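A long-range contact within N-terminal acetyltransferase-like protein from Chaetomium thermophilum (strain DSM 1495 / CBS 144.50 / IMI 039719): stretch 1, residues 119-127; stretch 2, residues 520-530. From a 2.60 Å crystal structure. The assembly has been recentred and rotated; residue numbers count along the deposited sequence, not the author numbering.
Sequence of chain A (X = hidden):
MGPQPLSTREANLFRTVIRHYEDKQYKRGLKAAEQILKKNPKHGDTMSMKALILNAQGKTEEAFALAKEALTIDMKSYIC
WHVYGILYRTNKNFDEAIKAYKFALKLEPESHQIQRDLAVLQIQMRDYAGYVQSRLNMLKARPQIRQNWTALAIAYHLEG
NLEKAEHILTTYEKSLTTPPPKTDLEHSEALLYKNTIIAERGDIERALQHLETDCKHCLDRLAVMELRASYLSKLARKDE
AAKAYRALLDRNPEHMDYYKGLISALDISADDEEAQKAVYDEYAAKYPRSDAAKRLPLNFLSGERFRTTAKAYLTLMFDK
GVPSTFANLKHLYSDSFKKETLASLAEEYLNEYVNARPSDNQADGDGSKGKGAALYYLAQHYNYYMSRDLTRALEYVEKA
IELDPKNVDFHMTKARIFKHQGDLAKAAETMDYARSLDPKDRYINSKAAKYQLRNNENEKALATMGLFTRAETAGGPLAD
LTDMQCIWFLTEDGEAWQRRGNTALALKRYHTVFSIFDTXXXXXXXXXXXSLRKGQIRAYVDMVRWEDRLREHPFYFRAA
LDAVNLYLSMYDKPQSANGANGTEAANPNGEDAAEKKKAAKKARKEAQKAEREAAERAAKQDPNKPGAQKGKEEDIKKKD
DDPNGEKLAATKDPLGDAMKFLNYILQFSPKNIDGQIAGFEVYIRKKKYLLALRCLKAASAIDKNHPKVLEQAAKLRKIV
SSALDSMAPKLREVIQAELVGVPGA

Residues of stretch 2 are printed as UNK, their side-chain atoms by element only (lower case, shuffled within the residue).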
ATOM      1  N   ALA A 119     -16.258  -2.488 -20.144  1.00 37.41           N
ATOM      2  CA  ALA A 119     -16.620  -1.825 -18.906  1.00 37.37           C
ATOM      3  C   ALA A 119     -15.472  -1.924 -17.916  1.00 39.20           C
ATOM      4  O   ALA A 119     -15.157  -0.964 -17.203  1.00 30.45           O
ATOM      5  CB  ALA A 119     -17.890  -2.445 -18.322  1.00 28.15           C
ATOM      6  N   VAL A 120     -14.857  -3.104 -17.881  1.00 37.60           N
ATOM      7  CA  VAL A 120     -13.729  -3.343 -16.995  1.00 38.90           C
ATOM      8  C   VAL A 120     -12.593  -2.399 -17.381  1.00 37.77           C
ATOM      9  O   VAL A 120     -12.069  -1.675 -16.548  1.00 42.43           O
ATOM     10  CB  VAL A 120     -13.248  -4.814 -17.049  1.00 34.09           C
ATOM     11  CG1 VAL A 120     -11.970  -4.960 -16.291  1.00 22.79           C
ATOM     12  CG2 VAL A 120     -14.323  -5.758 -16.493  1.00 21.22           C
ATOM     13  N   LEU A 121     -12.242  -2.395 -18.662  1.00 36.43           N
ATOM     14  CA  LEU A 121     -11.187  -1.527 -19.175  1.00 30.20           C
ATOM     15  C   LEU A 121     -11.463  -0.061 -18.854  1.00 29.91           C
ATOM     16  O   LEU A 121     -10.556   0.690 -18.473  1.00 36.51           O
ATOM     17  CB  LEU A 121     -11.025  -1.722 -20.690  1.00 27.79           C
ATOM     18  CG  LEU A 121     -10.412  -3.034 -21.193  1.00 29.01           C
ATOM     19  CD1 LEU A 121     -10.712  -3.230 -22.651  1.00 25.77           C
ATOM     20  CD2 LEU A 121      -8.903  -3.049 -20.976  1.00 33.19           C
ATOM     21  N   GLN A 122     -12.715   0.350 -18.994  1.00 30.32           N
ATOM     22  CA  GLN A 122     -13.049   1.750 -18.786  1.00 38.72           C
ATOM     23  C   GLN A 122     -12.834   2.202 -17.341  1.00 39.88           C
ATOM     24  O   GLN A 122     -12.315   3.300 -17.104  1.00 34.36           O
ATOM     25  CB  GLN A 122     -14.488   2.024 -19.195  1.00 36.38           C
ATOM     26  CG  GLN A 122     -14.690   2.148 -20.680  1.00 41.87           C
ATOM     27  CD  GLN A 122     -16.160   2.075 -21.060  1.00 40.78           C
ATOM     28  OE1 GLN A 122     -16.904   1.215 -20.570  1.00 37.19           O
ATOM     29  NE2 GLN A 122     -16.589   2.985 -21.929  1.00 31.15           N
ATOM     30  N   ILE A 123     -13.248   1.380 -16.376  1.00 32.96           N
ATOM     31  CA  ILE A 123     -13.053   1.767 -14.986  1.00 34.69           C
ATOM     32  C   ILE A 123     -11.556   1.666 -14.642  1.00 35.75           C
ATOM     33  O   ILE A 123     -11.025   2.509 -13.912  1.00 33.47           O
ATOM     34  CB  ILE A 123     -13.911   0.932 -14.004  1.00 29.16           C
ATOM     35  CG1 ILE A 123     -13.822   1.512 -12.586  1.00 28.84           C
ATOM     36  CG2 ILE A 123     -13.484  -0.517 -13.996  1.00 27.26           C
ATOM     37  CD1 ILE A 123     -14.088   3.033 -12.486  1.00 22.78           C
ATOM     38  N   GLN A 124     -10.874   0.670 -15.204  1.00 28.91           N
ATOM     39  CA  GLN A 124      -9.429   0.557 -15.027  1.00 29.93           C
ATOM     40  C   GLN A 124      -8.692   1.828 -15.448  1.00 32.43           C
ATOM     41  O   GLN A 124      -7.658   2.148 -14.876  1.00 39.48           O
ATOM     42  CB  GLN A 124      -8.855  -0.607 -15.818  1.00 29.09           C
ATOM     43  CG  GLN A 124      -7.326  -0.680 -15.718  1.00 29.46           C
ATOM     44  CD  GLN A 124      -6.855  -1.194 -14.366  1.00 29.98           C
ATOM     45  OE1 GLN A 124      -7.584  -1.899 -13.660  1.00 42.37           O
ATOM     46  NE2 GLN A 124      -5.651  -0.830 -13.989  1.00 27.34           N
ATOM     47  N   MET A 125      -9.210   2.544 -16.447  1.00 27.25           N
ATOM     48  CA  MET A 125      -8.555   3.777 -16.900  1.00 29.61           C
ATOM     49  C   MET A 125      -9.309   4.998 -16.422  1.00 31.48           C
ATOM     50  O   MET A 125      -9.065   6.099 -16.881  1.00 33.70           O
ATOM     51  CB  MET A 125      -8.427   3.834 -18.423  1.00 31.96           C
ATOM     52  CG  MET A 125      -7.719   2.651 -19.031  1.00 39.23           C
ATOM     53  SD  MET A 125      -6.045   2.453 -18.397  1.00 45.70           S
ATOM     54  CE  MET A 125      -5.269   3.935 -19.067  1.00 26.90           C
ATOM     55  N   ARG A 126     -10.220   4.792 -15.484  1.00 27.62           N
ATOM     56  CA  ARG A 126     -10.983   5.885 -14.904  1.00 38.53           C
ATOM     57  C   ARG A 126     -11.701   6.726 -15.973  1.00 43.26           C
ATOM     58  O   ARG A 126     -11.821   7.946 -15.857  1.00 43.02           O
ATOM     59  CB  ARG A 126     -10.076   6.756 -14.025  1.00 24.87           C
ATOM     60  CG  ARG A 126      -9.245   5.974 -12.987  1.00 29.67           C
ATOM     61  CD  ARG A 126     -10.103   5.216 -11.957  1.00 30.05           C
ATOM     62  NE  ARG A 126      -9.347   4.735 -10.790  1.00 29.82           N
ATOM     63  CZ  ARG A 126      -8.945   3.478 -10.585  1.00 33.15           C
ATOM     64  NH1 ARG A 126      -9.202   2.515 -11.463  1.00 30.49           N
ATOM     65  NH2 ARG A 126      -8.274   3.179  -9.482  1.00 36.79           N
ATOM     66  N   ASP A 127     -12.193   6.056 -17.011  1.00 41.96           N
ATOM     67  CA  ASP A 127     -13.161   6.654 -17.938  1.00 33.24           C
ATOM     68  C   ASP A 127     -14.545   6.553 -17.296  1.00 40.00           C
ATOM     69  O   ASP A 127     -15.326   5.644 -17.606  1.00 41.82           O
ATOM     70  CB  ASP A 127     -13.104   5.939 -19.298  1.00 27.86           C
ATOM     71  CG  ASP A 127     -14.124   6.448 -20.295  1.00 35.22           C
ATOM     72  OD1 ASP A 127     -14.728   7.523 -20.098  1.00 40.19           O
ATOM     73  OD2 ASP A 127     -14.320   5.747 -21.304  1.00 48.21           O
ATOM     74  N   UNK A 520       1.390  -3.327  -9.657  1.00 35.63           N
ATOM     75  CA  UNK A 520       0.476  -2.928  -8.613  1.00 27.01           C
ATOM     76  C   UNK A 520      -0.705  -2.168  -9.212  1.00 37.51           C
ATOM     77  O   UNK A 520      -1.854  -2.341  -8.787  1.00 38.33           O
ATOM     78  c   UNK A 520       3.263  -1.199  -5.110  1.00 33.04           C
ATOM     79  c   UNK A 520       3.697  -3.583  -5.189  1.00 27.18           C
ATOM     80  c   UNK A 520       1.229  -2.085  -7.590  1.00 21.00           C
ATOM     81  n   UNK A 520       3.293  -4.663  -5.920  1.00 31.36           N
ATOM     82  c   UNK A 520       2.171  -2.909  -6.759  1.00 27.22           C
ATOM     83  c   UNK A 520       4.185  -1.115  -4.057  1.00 28.68           C
ATOM     84  c   UNK A 520       4.847  -2.257  -3.585  1.00 28.63           C
ATOM     85  c   UNK A 520       4.623  -3.496  -4.140  1.00 27.31           C
ATOM     86  c   UNK A 520       2.372  -4.253  -6.855  1.00 30.26           C
ATOM     87  c   UNK A 520       3.012  -2.452  -5.687  1.00 28.47           C
ATOM     88  N   UNK A 521      -0.430  -1.347 -10.222  1.00 37.59           N
ATOM     89  CA  UNK A 521      -1.507  -0.618 -10.870  1.00 38.38           C
ATOM     90  C   UNK A 521      -2.399  -1.546 -11.688  1.00 34.84           C
ATOM     91  O   UNK A 521      -3.579  -1.286 -11.871  1.00 42.88           O
ATOM     92  c   UNK A 521      -1.579   2.465 -13.242  1.00 47.40           C
ATOM     93  o   UNK A 521      -0.382   2.736 -13.326  1.00 50.19           O
ATOM     94  n   UNK A 521      -2.506   3.156 -13.874  1.00 57.01           N
ATOM     95  c   UNK A 521      -2.077   1.307 -12.405  1.00 42.49           C
ATOM     96  c   UNK A 521      -0.963   0.484 -11.773  1.00 43.75           C
ATOM     97  N   UNK A 522      -1.830  -2.632 -12.178  1.00 25.82           N
ATOM     98  CA  UNK A 522      -2.564  -3.528 -13.042  1.00 29.66           C
ATOM     99  C   UNK A 522      -3.280  -4.587 -12.192  1.00 37.56           C
ATOM    100  O   UNK A 522      -4.246  -5.226 -12.637  1.00 33.26           O
ATOM    101  o   UNK A 522      -0.285  -5.006 -16.323  1.00 64.11           O
ATOM    102  c   UNK A 522      -1.625  -4.161 -14.065  1.00 29.68           C
ATOM    103  o   UNK A 522      -1.828  -6.466 -16.928  1.00 69.24           O
ATOM    104  c   UNK A 522      -1.412  -5.546 -16.181  1.00 64.05           C
ATOM    105  c   UNK A 522      -2.332  -5.058 -15.062  1.00 45.35           C
ATOM    106  N   UNK A 523      -2.816  -4.730 -10.953  1.00 28.44           N
ATOM    107  CA  UNK A 523      -3.362  -5.711 -10.022  1.00 33.50           C
ATOM    108  C   UNK A 523      -4.839  -5.474  -9.690  1.00 35.91           C
ATOM    109  O   UNK A 523      -5.565  -6.409  -9.369  1.00 35.30           O
ATOM    110  c   UNK A 523      -1.298  -6.600  -8.845  1.00 30.01           C
ATOM    111  c   UNK A 523      -2.538  -5.732  -8.725  1.00 27.26           C
ATOM    112  o   UNK A 523      -1.265  -7.441  -9.773  1.00 34.79           O
ATOM    113  o   UNK A 523      -0.364  -6.453  -8.023  1.00 29.15           O
ATOM    114  N   UNK A 524      -5.285  -4.227  -9.777  1.00 36.51           N
ATOM    115  CA  UNK A 524      -6.657  -3.891  -9.429  1.00 34.94           C
ATOM    116  C   UNK A 524      -7.644  -4.365 -10.518  1.00 41.14           C
ATOM    117  O   UNK A 524      -8.861  -4.283 -10.344  1.00 43.90           O
ATOM    118  c   UNK A 524      -6.574  -1.650 -10.537  1.00 43.14           C
ATOM    119  n   UNK A 524      -5.660   0.528 -10.981  1.00 33.84           N
ATOM    120  c   UNK A 524      -6.773  -2.388  -9.226  1.00 30.80           C
ATOM    121  o   UNK A 524      -7.555   0.411  -9.799  1.00 36.45           O
ATOM    122  c   UNK A 524      -6.636  -0.143 -10.403  1.00 40.37           C
ATOM    123  N   UNK A 525      -7.110  -4.891 -11.619  1.00 32.78           N
ATOM    124  CA  UNK A 525      -7.887  -5.148 -12.829  1.00 29.92           C
ATOM    125  C   UNK A 525      -9.008  -6.187 -12.663  1.00 33.58           C
ATOM    126  O   UNK A 525     -10.151  -5.959 -13.059  1.00 30.45           O
ATOM    127  c   UNK A 525      -6.943  -5.581 -13.959  1.00 26.06           C
ATOM    128  c   UNK A 525      -8.913  -6.627 -17.052  1.00 33.87           C
ATOM    129  c   UNK A 525      -7.446  -4.468 -16.161  1.00 37.81           C
ATOM    130  c   UNK A 525      -8.763  -5.524 -17.868  1.00 35.59           C
ATOM    131  c   UNK A 525      -7.582  -5.565 -15.333  1.00 36.73           C
ATOM    132  c   UNK A 525      -8.328  -6.642 -15.787  1.00 34.40           C
ATOM    133  c   UNK A 525      -8.030  -4.445 -17.419  1.00 38.15           C
ATOM    134  N   UNK A 526      -8.680  -7.336 -12.100  1.00 42.07           N
ATOM    135  CA  UNK A 526      -9.662  -8.408 -11.940  1.00 36.63           C
ATOM    136  C   UNK A 526     -10.682  -8.103 -10.849  1.00 31.75           C
ATOM    137  O   UNK A 526     -11.699  -8.776 -10.748  1.00 38.68           O
ATOM    138  o   UNK A 526      -7.179 -11.042 -12.433  1.00 45.95           O
ATOM    139  c   UNK A 526      -8.092 -10.237 -12.720  1.00 38.90           C
ATOM    140  c   UNK A 526      -8.967  -9.725 -11.602  1.00 35.90           C
ATOM    141  o   UNK A 526      -8.327  -9.868 -13.886  1.00 40.10           O
ATOM    142  N   UNK A 527     -10.410  -7.092 -10.032  1.00 33.33           N
ATOM    143  CA  UNK A 527     -11.241  -6.833  -8.861  1.00 35.91           C
ATOM    144  C   UNK A 527     -12.441  -5.928  -9.144  1.00 37.03           C
ATOM    145  O   UNK A 527     -13.404  -5.935  -8.381  1.00 41.53           O
ATOM    146  c   UNK A 527      -8.095  -7.246  -7.401  1.00 29.72           C
ATOM    147  c   UNK A 527     -10.381  -6.264  -7.727  1.00 27.09           C
ATOM    148  c   UNK A 527      -9.457  -7.280  -7.139  1.00 31.56           C
ATOM    149  c   UNK A 527      -7.760  -9.261  -6.083  1.00 41.47           C
ATOM    150  c   UNK A 527      -7.245  -8.221  -6.874  1.00 39.96           C
ATOM    151  c   UNK A 527      -9.968  -8.317  -6.363  1.00 37.58           C
ATOM    152  c   UNK A 527      -9.129  -9.305  -5.826  1.00 43.11           C
ATOM    153  N   UNK A 528     -12.402  -5.177 -10.245  1.00 36.26           N
ATOM    154  CA  UNK A 528     -13.578  -4.415 -10.668  1.00 39.26           C
ATOM    155  C   UNK A 528     -14.786  -5.361 -10.763  1.00 37.86           C
ATOM    156  O   UNK A 528     -15.892  -4.992 -10.388  1.00 36.26           O
ATOM    157  n   UNK A 528     -11.725  -1.978 -11.131  1.00 24.42           N
ATOM    158  n   UNK A 528     -10.129  -2.007 -12.556  1.00 33.36           N
ATOM    159  c   UNK A 528     -13.345  -3.712 -12.011  1.00 40.98           C
ATOM    160  c   UNK A 528     -10.543  -1.453 -11.443  1.00 29.31           C
ATOM    161  c   UNK A 528     -11.057  -2.937 -12.978  1.00 34.78           C
ATOM    162  c   UNK A 528     -12.060  -2.918 -12.069  1.00 43.83           C
ATOM    163  N   UNK A 529     -14.559  -6.590 -11.228  1.00 31.91           N
ATOM    164  CA  UNK A 529     -15.622  -7.602 -11.293  1.00 34.65           C
ATOM    165  C   UNK A 529     -15.775  -8.390 -10.008  1.00 41.94           C
ATOM    166  O   UNK A 529     -16.876  -8.676  -9.561  1.00 42.64           O
ATOM    167  c   UNK A 529     -15.347  -8.577 -12.421  1.00 30.16           C
ATOM    168  o   UNK A 529     -15.373  -7.887 -13.647  1.00 70.78           O
ATOM    169  N   UNK A 530     -14.639  -8.764  -9.441  1.00 42.77           N
ATOM    170  CA  UNK A 530     -14.608  -9.656  -8.310  1.00 43.19           C
ATOM    171  C   UNK A 530     -15.303  -9.067  -7.081  1.00 45.97           C
ATOM    172  O   UNK A 530     -16.044  -9.769  -6.377  1.00 44.30           O
ATOM    173  c   UNK A 530     -13.051 -11.097  -6.968  1.00 43.84           C
ATOM    174  c   UNK A 530     -12.762 -10.804  -5.650  1.00 40.81           C
ATOM    175  c   UNK A 530     -13.245 -12.408  -7.330  1.00 41.98           C
ATOM    176  c   UNK A 530     -12.855 -13.103  -5.094  1.00 35.34           C
ATOM    177  c   UNK A 530     -13.144 -13.410  -6.393  1.00 43.23           C
ATOM    178  c   UNK A 530     -13.171 -10.010  -7.979  1.00 40.39           C
ATOM    179  c   UNK A 530     -12.662 -11.794  -4.725  1.00 35.55           C
TER

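Position 520 carries ten side-chain atoms, nine carbons and one nitrogen: one carbon, then fused five- and six-membered rings. That is an indole, so the residue is Trp 520; its side chain is out of reach of stretch 1.

Position 521 has three carbons in a row, the third bearing one oxygen and one nitrogen. Its backbone matters most here: Gln 124 NE2 donates to the backbone O of position 521 at 3.0 Å (146°). The terminal amide makes it Gln 521.

At position 522 the same three-carbon chain ends in two oxygens, a carboxylate, giving Glu 522. Its CA-to-CB bond points away from stretch 1. Position 523 has a shorter chain, two carbons and two oxygens, and is Asp 523, likewise directed away.

Position 524 again shows three carbons with one oxygen and one nitrogen. The oxygen lies 3.1 Å from Arg 126 NH1 and 2.9 Å from Arg 126 NH2, near the guanidinium plane, as an acceptor of two hydrogen bonds should. The residue is Gln 524.

Position 525 has one carbon and a six-carbon ring with no further atom. Val 120 CG1 sits over one ring face, 3.9 Å from the centroid and 25° off the normal, while Leu 121 CD2 approaches the edge. The residue is Phe 525, and Leu 121 CD2 is 3.9 Å from Phe 525 CE2.

Position 526, two carbons and two oxygens, is Asp 526, exposed and without contact to stretch 1. Position 527 repeats the one carbon plus six-carbon ring and is Phe 527, out of reach of stretch 1.

Position 528 has one carbon and a five-membered ring of three carbons and two nitrogens, an imidazole. One ring nitrogen lies 2.8 Å from Gln 124 OE1, and Ile 123 CG2 lies over one ring face, 3.5 Å from the centroid and 17° off the normal. The residue is His 528, and NE2 is the donor (162°).

Position 529, one carbon and one oxygen, the oxygen 3.7 Å from Val 120 CG2, is Ser 529. Position 530, one carbon with a six-carbon ring, is Phe 530, out of reach.

The contact buries 499 Å², both sides summed. Gln 124 is its polar pivot, because its amide accepts from the imidazole of His 528 through OE1 and donates to the backbone of Gln 521 through NE2. Arg 126 adds the paired bonds to Gln 524 OE1, and its NH1 also donates to Ile 123 O at 3.1 Å, tying it to its own stretch. Beside these bonds, Val 120 and Ile 123 pack methyl groups over the faces of the Phe 525 and His 528 rings.

Stretch 2, residues 520-530: WQEDQFDFHSF
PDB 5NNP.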